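Local coordinates for beta-porphyranase B (PDB 4AWD), which hydrolyses the sulfated red-algal polysaccharide porphyran, cutting the linkages between beta-D-galactose and alpha-L-galactose-6-sulfate, at residues 137-142 against 310-315. Residues are numbered along the deposited sequence; the frame is centred on the assembly and turned at random.
With CA (calcium ion), chain C.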
loop_
_atom_site.group_PDB
_atom_site.type_symbol
_atom_site.label_atom_id
_atom_site.label_comp_id
_atom_site.label_asym_id
_atom_site.label_seq_id
_atom_site.Cartn_x
_atom_site.Cartn_y
_atom_site.Cartn_z
ATOM N N GLU A 137 -6.740 -7.387 -2.182
ATOM C CA GLU A 137 -7.835 -6.442 -2.031
ATOM C C GLU A 137 -8.053 -6.094 -0.575
ATOM O O GLU A 137 -7.859 -6.939 0.304
ATOM C CB GLU A 137 -9.124 -7.049 -2.606
ATOM C CG GLU A 137 -10.280 -6.056 -2.736
ATOM C CD GLU A 137 -11.266 -6.433 -3.819
ATOM O OE1 GLU A 137 -12.139 -7.298 -3.573
ATOM O OE2 GLU A 137 -11.156 -5.860 -4.923
ATOM N N THR A 138 -8.486 -4.860 -0.327
ATOM C CA THR A 138 -8.890 -4.452 1.003
ATOM C C THR A 138 -10.175 -3.636 0.938
ATOM O O THR A 138 -10.459 -2.984 -0.076
ATOM C CB THR A 138 -7.766 -3.650 1.730
ATOM O OG1 THR A 138 -8.142 -3.447 3.095
ATOM C CG2 THR A 138 -7.515 -2.298 1.085
ATOM N N ARG A 139 -10.956 -3.715 2.021
ATOM C CA ARG A 139 -12.077 -2.806 2.280
ATOM C C ARG A 139 -11.585 -1.780 3.308
ATOM O O ARG A 139 -11.351 -2.110 4.475
ATOM C CB ARG A 139 -13.319 -3.552 2.792
ATOM C CG ARG A 139 -14.620 -2.766 2.601
ATOM C CD ARG A 139 -15.900 -3.624 2.711
ATOM N NE ARG A 139 -16.417 -3.567 4.071
ATOM C CZ ARG A 139 -17.416 -2.797 4.487
ATOM N NH1 ARG A 139 -18.090 -2.024 3.648
ATOM N NH2 ARG A 139 -17.756 -2.823 5.765
ATOM N N MET A 140 -11.427 -0.538 2.853
ATOM C CA MET A 140 -10.787 0.510 3.631
ATOM C C MET A 140 -11.684 1.740 3.730
ATOM O O MET A 140 -12.374 2.116 2.772
ATOM C CB MET A 140 -9.440 0.920 2.987
ATOM C CG MET A 140 -8.646 1.955 3.783
ATOM S SD MET A 140 -7.160 2.432 2.893
ATOM C CE MET A 140 -7.890 3.468 1.601
ATOM N N LYS A 141 -11.667 2.374 4.890
ATOM C CA LYS A 141 -12.227 3.715 4.999
ATOM C C LYS A 141 -11.084 4.608 5.434
ATOM O O LYS A 141 -10.395 4.289 6.407
ATOM C CB LYS A 141 -13.402 3.750 5.998
ATOM C CG LYS A 141 -13.993 5.169 6.195
ATOM C CD LYS A 141 -15.401 5.180 6.812
ATOM C CE LYS A 141 -15.370 5.054 8.324
ATOM N NZ LYS A 141 -16.429 5.912 8.934
ATOM N N ALA A 142 -10.847 5.690 4.695
ATOM C CA ALA A 142 -9.706 6.591 5.004
ATOM C C ALA A 142 -9.965 7.420 6.246
ATOM O O ALA A 142 -11.111 7.720 6.559
ATOM C CB ALA A 142 -9.366 7.512 3.820
ATOM N N TYR A 310 -9.482 2.731 8.717
ATOM C CA TYR A 310 -10.072 1.426 9.030
ATOM C C TYR A 310 -9.945 0.426 7.896
ATOM O O TYR A 310 -10.276 0.728 6.747
ATOM C CB TYR A 310 -11.547 1.571 9.380
ATOM C CG TYR A 310 -11.836 2.395 10.602
ATOM C CD1 TYR A 310 -11.868 1.807 11.864
ATOM C CD2 TYR A 310 -12.110 3.758 10.495
ATOM C CE1 TYR A 310 -12.149 2.560 12.995
ATOM C CE2 TYR A 310 -12.400 4.515 11.618
ATOM C CZ TYR A 310 -12.422 3.914 12.862
ATOM O OH TYR A 310 -12.695 4.663 13.981
ATOM N N TYR A 311 -9.476 -0.769 8.224
ATOM C CA TYR A 311 -9.447 -1.849 7.260
ATOM C C TYR A 311 -10.324 -2.972 7.782
ATOM O O TYR A 311 -9.993 -3.618 8.786
ATOM C CB TYR A 311 -8.013 -2.348 7.036
ATOM C CG TYR A 311 -7.039 -1.270 6.619
ATOM C CD1 TYR A 311 -6.449 -0.426 7.566
ATOM C CD2 TYR A 311 -6.705 -1.101 5.280
ATOM C CE1 TYR A 311 -5.559 0.559 7.192
ATOM C CE2 TYR A 311 -5.803 -0.103 4.890
ATOM C CZ TYR A 311 -5.237 0.715 5.852
ATOM O OH TYR A 311 -4.351 1.685 5.463
ATOM N N ASP A 312 -11.453 -3.178 7.112
ATOM C CA ASP A 312 -12.391 -4.252 7.443
ATOM C C ASP A 312 -11.746 -5.610 7.180
ATOM O O ASP A 312 -11.901 -6.545 7.962
ATOM C CB ASP A 312 -13.687 -4.117 6.627
ATOM C CG ASP A 312 -14.779 -5.062 7.098
ATOM O OD1 ASP A 312 -14.553 -5.796 8.078
ATOM O OD2 ASP A 312 -15.864 -5.078 6.484
ATOM N N TRP A 313 -11.008 -5.715 6.087
ATOM C CA TRP A 313 -10.277 -6.935 5.816
ATOM C C TRP A 313 -9.193 -6.729 4.799
ATOM O O TRP A 313 -9.188 -5.746 4.063
ATOM C CB TRP A 313 -11.211 -8.067 5.352
ATOM C CG TRP A 313 -12.272 -7.663 4.363
ATOM C CD1 TRP A 313 -13.598 -7.423 4.634
ATOM C CD2 TRP A 313 -12.112 -7.463 2.957
ATOM N NE1 TRP A 313 -14.267 -7.105 3.482
ATOM C CE2 TRP A 313 -13.378 -7.116 2.439
ATOM C CE3 TRP A 313 -11.026 -7.560 2.080
ATOM C CZ2 TRP A 313 -13.585 -6.852 1.089
ATOM C CZ3 TRP A 313 -11.233 -7.306 0.725
ATOM C CH2 TRP A 313 -12.500 -6.951 0.248
ATOM N N VAL A 314 -8.270 -7.677 4.767
ATOM C CA VAL A 314 -7.310 -7.772 3.695
ATOM C C VAL A 314 -7.470 -9.191 3.158
ATOM O O VAL A 314 -7.462 -10.152 3.943
ATOM C CB VAL A 314 -5.908 -7.469 4.235
ATOM C CG1 VAL A 314 -4.829 -8.001 3.315
ATOM C CG2 VAL A 314 -5.755 -5.947 4.452
ATOM N N ARG A 315 -7.675 -9.342 1.852
ATOM C CA ARG A 315 -7.895 -10.684 1.309
ATOM C C ARG A 315 -7.051 -10.940 0.069
ATOM O O ARG A 315 -7.033 -10.133 -0.854
ATOM C CB ARG A 315 -9.404 -10.967 1.105
ATOM C CG ARG A 315 -10.249 -10.526 2.337
ATOM C CD ARG A 315 -11.570 -11.237 2.574
ATOM N NE ARG A 315 -12.720 -10.673 1.884
ATOM C CZ ARG A 315 -13.912 -10.390 2.427
ATOM N NH1 ARG A 315 -14.176 -10.570 3.714
ATOM N NH2 ARG A 315 -14.868 -9.908 1.650
HETATM CA CA CA C . -13.577 -7.412 9.545
HETATM O O HOH W 1 -14.365 -9.145 8.141
#
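Tyr310 and Lys141 form an antiparallel hydrogen-bonded pair, with Lys141 N to Tyr310 O at 2.8 Å and Tyr310 N to Lys141 O at 2.9 Å, while the lysine chain runs alongside the phenol ring on the same face. Tyr311, on the other face, meets two residues of strand 137-141 along its CD2-CE2 side: Met140 SD approaches obliquely, 3.5 Å from CE2, in a Met-aromatic contact, and Thr138 OG1 lies at the ring edge. Tyr311 OH is hydrogen-bonded to Thr150 O.

At Asp312 the chain turns a corner, a break in the regular pairing of two adjacent strands of the GH16 beta-sandwich (jelly-roll) fold, and here the calcium ion is bound. Asp312 N still donates to Arg139 O, whereas its carboxylate is divided: OD1 binds calcium at 2.4 Å, joined by the backbone O at 2.5 Å, and OD2 takes Arg139 NE (2.9 Å) on its anti lone pair and NH2 from above the carboxylate plane, the two groups turned 66° to each other. This grip probably helps orient the metal ligand; Glu57, Asn59 and Gly94 also coordinate the ion. With CG between backbone N and carbonyl carbon (chi1 43°), Trp313 sets its indole between two arginines: Arg139 CB makes a CH-pi contact over one face, and the guanidinium of Arg315, salt-bridged to Glu57, covers the other. Trp313 O accepts a hydrogen bond from Thr138 OG1 at 2.7 Å, the hydroxyl tilted from the carbonyl plane. Beyond Val314, whose CG2 packs against Thr138, Arg315 N donates almost straight (171°) to Glu137 O.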